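Local coordinates for DUF5751 domain-containing protein (Sulfolobus tokodaii, PDB 2RBG) that is of unknown function, a DUF5751-family protein with a parallel five-stranded sheet flanked by helices, at residues D88-K99 / N116-S126. Residues are numbered along the deposited sequence; the frame is centred on the assembly and turned at random.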
loop_
_atom_site.group_PDB
_atom_site.type_symbol
_atom_site.label_atom_id
_atom_site.label_comp_id
_atom_site.label_asym_id
_atom_site.label_seq_id
_atom_site.Cartn_x
_atom_site.Cartn_y
_atom_site.Cartn_z
ATOM N N ASP A 88 -2.665 -13.996 15.284
ATOM C CA ASP A 88 -1.764 -14.635 14.326
ATOM C C ASP A 88 -1.496 -13.851 13.045
ATOM O O ASP A 88 -0.640 -14.236 12.245
ATOM C CB ASP A 88 -2.290 -16.019 13.951
ATOM C CG ASP A 88 -3.772 -16.013 13.635
ATOM O OD1 ASP A 88 -4.293 -14.961 13.203
ATOM O OD2 ASP A 88 -4.412 -17.070 13.808
ATOM N N GLY A 89 -2.240 -12.774 12.838
ATOM C CA GLY A 89 -2.047 -11.953 11.653
ATOM C C GLY A 89 -2.019 -10.505 12.093
ATOM O O GLY A 89 -2.503 -10.188 13.179
ATOM N N LEU A 90 -1.475 -9.623 11.257
ATOM C CA LEU A 90 -1.383 -8.211 11.614
ATOM C C LEU A 90 -1.832 -7.257 10.513
ATOM O O LEU A 90 -1.457 -7.418 9.353
ATOM C CB LEU A 90 0.060 -7.874 11.994
ATOM C CG LEU A 90 0.383 -6.410 12.301
ATOM C CD1 LEU A 90 -0.335 -5.981 13.573
ATOM C CD2 LEU A 90 1.887 -6.239 12.461
ATOM N N LEU A 91 -2.632 -6.265 10.896
ATOM C CA LEU A 91 -3.109 -5.227 9.982
ATOM C C LEU A 91 -2.761 -3.893 10.629
ATOM O O LEU A 91 -3.017 -3.691 11.819
ATOM C CB LEU A 91 -4.622 -5.330 9.771
ATOM C CG LEU A 91 -5.098 -6.521 8.932
ATOM C CD1 LEU A 91 -6.622 -6.577 8.932
ATOM C CD2 LEU A 91 -4.569 -6.383 7.504
ATOM N N VAL A 92 -2.173 -2.988 9.852
ATOM C CA VAL A 92 -1.768 -1.684 10.370
ATOM C C VAL A 92 -2.320 -0.531 9.535
ATOM O O VAL A 92 -2.188 -0.529 8.312
ATOM C CB VAL A 92 -0.223 -1.570 10.407
ATOM C CG1 VAL A 92 0.192 -0.173 10.835
ATOM C CG2 VAL A 92 0.351 -2.615 11.359
ATOM N N TYR A 93 -2.921 0.450 10.205
ATOM C CA TYR A 93 -3.490 1.614 9.522
ATOM C C TYR A 93 -3.193 2.927 10.232
ATOM O O TYR A 93 -3.257 3.012 11.459
ATOM C CB TYR A 93 -5.010 1.488 9.423
ATOM C CG TYR A 93 -5.490 0.197 8.822
ATOM C CD1 TYR A 93 -5.695 0.074 7.448
ATOM C CD2 TYR A 93 -5.727 -0.913 9.629
ATOM C CE1 TYR A 93 -6.126 -1.127 6.894
ATOM C CE2 TYR A 93 -6.153 -2.110 9.090
ATOM C CZ TYR A 93 -6.352 -2.215 7.722
ATOM O OH TYR A 93 -6.784 -3.409 7.197
ATOM N N CYS A 94 -2.895 3.957 9.449
ATOM C CA CYS A 94 -2.637 5.283 9.999
ATOM C C CYS A 94 -2.724 6.315 8.886
ATOM O O CYS A 94 -2.781 5.961 7.703
ATOM C CB CYS A 94 -1.237 5.356 10.628
ATOM S SG CYS A 94 0.136 5.629 9.452
ATOM N N ASP A 95 -2.779 7.587 9.268
ATOM C CA ASP A 95 -2.763 8.668 8.292
ATOM C C ASP A 95 -1.461 9.423 8.569
ATOM O O ASP A 95 -0.762 9.114 9.533
ATOM C CB ASP A 95 -3.990 9.595 8.401
ATOM C CG ASP A 95 -4.385 9.917 9.831
ATOM O OD1 ASP A 95 -3.535 9.837 10.739
ATOM O OD2 ASP A 95 -5.567 10.275 10.035
ATOM N N ASP A 96 -1.118 10.394 7.729
ATOM C CA ASP A 96 0.128 11.133 7.910
ATOM C C ASP A 96 0.341 11.719 9.299
ATOM O O ASP A 96 1.447 11.670 9.832
ATOM C CB ASP A 96 0.237 12.252 6.873
ATOM C CG ASP A 96 0.505 11.729 5.482
ATOM O OD1 ASP A 96 1.403 10.874 5.332
ATOM O OD2 ASP A 96 -0.174 12.180 4.538
ATOM N N GLU A 97 -0.714 12.276 9.878
ATOM C CA GLU A 97 -0.629 12.883 11.200
ATOM C C GLU A 97 -0.247 11.893 12.297
ATOM O O GLU A 97 0.242 12.292 13.353
ATOM C CB GLU A 97 -1.961 13.546 11.562
ATOM C CG GLU A 97 -2.298 14.781 10.742
ATOM C CD GLU A 97 -2.350 14.505 9.251
ATOM O OE1 GLU A 97 -3.066 13.562 8.845
ATOM O OE2 GLU A 97 -1.681 15.233 8.485
ATOM N N ASN A 98 -0.457 10.606 12.044
ATOM C CA ASN A 98 -0.148 9.586 13.043
ATOM C C ASN A 98 0.859 8.536 12.585
ATOM O O ASN A 98 1.052 7.522 13.261
ATOM C CB ASN A 98 -1.443 8.893 13.474
ATOM C CG ASN A 98 -2.422 9.845 14.128
ATOM O OD1 ASN A 98 -2.216 10.280 15.262
ATOM N ND2 ASN A 98 -3.491 10.183 13.414
ATOM N N LYS A 99 1.513 8.781 11.455
ATOM C CA LYS A 99 2.480 7.830 10.916
ATOM C C LYS A 99 3.700 7.598 11.806
ATOM O O LYS A 99 4.132 6.458 11.980
ATOM C CB LYS A 99 2.929 8.273 9.520
ATOM C CG LYS A 99 3.899 7.312 8.851
ATOM C CD LYS A 99 4.063 7.627 7.369
ATOM C CE LYS A 99 4.575 9.036 7.144
ATOM N NZ LYS A 99 4.640 9.369 5.694
ATOM N N ASN A 116 3.923 -11.508 10.301
ATOM C CA ASN A 116 2.670 -11.893 9.667
ATOM C C ASN A 116 1.843 -10.673 9.286
ATOM O O ASN A 116 0.616 -10.676 9.400
ATOM C CB ASN A 116 1.860 -12.818 10.577
ATOM C CG ASN A 116 2.459 -14.208 10.667
ATOM O OD1 ASN A 116 3.378 -14.456 11.445
ATOM N ND2 ASN A 116 1.948 -15.121 9.851
ATOM N N LEU A 117 2.531 -9.631 8.833
ATOM C CA LEU A 117 1.883 -8.396 8.406
ATOM C C LEU A 117 1.133 -8.681 7.105
ATOM O O LEU A 117 1.740 -9.028 6.093
ATOM C CB LEU A 117 2.938 -7.310 8.187
ATOM C CG LEU A 117 2.476 -5.960 7.636
ATOM C CD1 LEU A 117 1.517 -5.299 8.615
ATOM C CD2 LEU A 117 3.692 -5.077 7.397
ATOM N N ILE A 118 -0.188 -8.534 7.143
ATOM C CA ILE A 118 -1.037 -8.794 5.982
ATOM C C ILE A 118 -1.204 -7.567 5.100
ATOM O O ILE A 118 -1.140 -7.656 3.874
ATOM C CB ILE A 118 -2.436 -9.265 6.427
ATOM C CG1 ILE A 118 -2.314 -10.568 7.219
ATOM C CG2 ILE A 118 -3.340 -9.457 5.210
ATOM C CD1 ILE A 118 -3.612 -11.023 7.843
ATOM N N LYS A 119 -1.437 -6.423 5.730
ATOM C CA LYS A 119 -1.613 -5.171 5.006
ATOM C C LYS A 119 -1.189 -4.030 5.908
ATOM O O LYS A 119 -1.526 -4.005 7.090
ATOM C CB LYS A 119 -3.080 -4.980 4.596
ATOM C CG LYS A 119 -3.397 -3.614 3.957
ATOM C CD LYS A 119 -2.674 -3.406 2.630
ATOM C CE LYS A 119 -2.974 -2.033 2.018
ATOM N NZ LYS A 119 -4.376 -1.919 1.518
ATOM N N ASP A 120 -0.430 -3.100 5.345
ATOM C CA ASP A 120 0.029 -1.938 6.083
ATOM C C ASP A 120 -0.335 -0.707 5.264
ATOM O O ASP A 120 0.325 -0.398 4.277
ATOM C CB ASP A 120 1.549 -1.992 6.285
ATOM C CG ASP A 120 2.068 -0.859 7.159
ATOM O OD1 ASP A 120 1.736 0.315 6.886
ATOM O OD2 ASP A 120 2.816 -1.138 8.117
ATOM N N PHE A 121 -1.420 -0.039 5.639
ATOM C CA PHE A 121 -1.810 1.182 4.948
ATOM C C PHE A 121 -1.341 2.253 5.913
ATOM O O PHE A 121 -2.137 2.836 6.652
ATOM C CB PHE A 121 -3.326 1.272 4.774
ATOM C CG PHE A 121 -3.756 2.378 3.852
ATOM C CD1 PHE A 121 -3.773 2.184 2.474
ATOM C CD2 PHE A 121 -4.104 3.624 4.356
ATOM C CE1 PHE A 121 -4.129 3.218 1.612
ATOM C CE2 PHE A 121 -4.461 4.668 3.501
ATOM C CZ PHE A 121 -4.474 4.462 2.126
ATOM N N CYS A 122 -0.035 2.499 5.916
ATOM C CA CYS A 122 0.525 3.469 6.837
ATOM C C CYS A 122 1.951 3.898 6.514
ATOM O O CYS A 122 2.182 5.008 6.034
ATOM C CB CYS A 122 0.467 2.886 8.253
ATOM S SG CYS A 122 1.231 3.921 9.539
ATOM N N ARG A 123 2.907 3.013 6.766
ATOM C CA ARG A 123 4.313 3.329 6.542
ATOM C C ARG A 123 4.740 3.723 5.128
ATOM O O ARG A 123 5.671 4.514 4.971
ATOM C CB ARG A 123 5.180 2.182 7.067
ATOM C CG ARG A 123 5.155 2.100 8.593
ATOM C CD ARG A 123 5.977 0.944 9.130
ATOM N NE ARG A 123 5.410 -0.346 8.750
ATOM C CZ ARG A 123 5.945 -1.519 9.067
ATOM N NH1 ARG A 123 7.065 -1.569 9.776
ATOM N NH2 ARG A 123 5.362 -2.642 8.676
ATOM N N LYS A 124 4.072 3.200 4.102
ATOM C CA LYS A 124 4.435 3.558 2.732
ATOM C C LYS A 124 3.743 4.837 2.250
ATOM O O LYS A 124 3.964 5.273 1.122
ATOM C CB LYS A 124 4.120 2.410 1.759
ATOM C CG LYS A 124 5.108 1.238 1.797
ATOM C CD LYS A 124 4.756 0.191 0.738
ATOM C CE LYS A 124 5.753 -0.966 0.708
ATOM N NZ LYS A 124 5.441 -1.950 -0.382
ATOM N N LEU A 125 2.904 5.435 3.093
ATOM C CA LEU A 125 2.218 6.667 2.710
ATOM C C LEU A 125 3.216 7.814 2.629
ATOM O O LEU A 125 4.076 7.957 3.496
ATOM C CB LEU A 125 1.131 7.024 3.726
ATOM C CG LEU A 125 -0.131 6.167 3.743
ATOM C CD1 LEU A 125 -0.968 6.540 4.956
ATOM C CD2 LEU A 125 -0.923 6.381 2.455
ATOM N N SER A 126 3.102 8.628 1.584
ATOM C CA SER A 126 3.993 9.767 1.402
ATOM C C SER A 126 3.437 11.021 2.077
ATOM O O SER A 126 4.239 11.935 2.364
ATOM C CB SER A 126 4.223 10.033 -0.091
ATOM O OG SER A 126 3.009 10.314 -0.761
HETATM O O HOH W 1 6.300 7.394 5.080
#
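The ammonium of K99 is gripped from several sides: NZ donates to L125 O at 2.7 Å and to a water that in turn donates to R123 O, while D96 OD1 adds a longer salt bridge, its OD2 pairing with K84 of the second subunit. From the start of helix 99-107, a bend at chi3 (59°) folds the K99 chain over C122 O. Strands 89-94 and 117-121 run parallel, joined through helices 99-107 and 111-114 in a beta-alpha-beta crossover. I118 N gives a nearly straight bond to L90 O, and V92 makes two, its N donating to K119 O and its O accepting from F121 N. A beta bulge at I118 shifts the register by one, and K119 N is buried without a partner. On one face, where M102 of helix 99-107 packs on V92, L117 CD1 touches L90 CD2 and V92 CG2, each at 4.0 Å; on the other, L91 CD2 lies 3.6 Å from K119 CB, and Y93 CD1 meets F121 CB, beneath helix 17-31. K119 NZ reaches D76 and N73 O of the second subunit, and K124 NZ its E74. The disulfide C94-C122 (SG to SG 2.0 Å, chi3 90°) clamps the strand ends. D120 OD1, two residues before C122, accepts from R123 N (2.9 Å) in an Asx motif where the type I turn C122-L125 begins, and OD2 takes R123 NE at 2.8 Å while lying against V92 CB. With an alanine in place of D120 both acceptors go, which would probably leave the R123 guanidinium without this partner and the turn freer to move. Disulfide and lysine bond thus join the two segments, while D120 and R123 hold the intervening turn in shape.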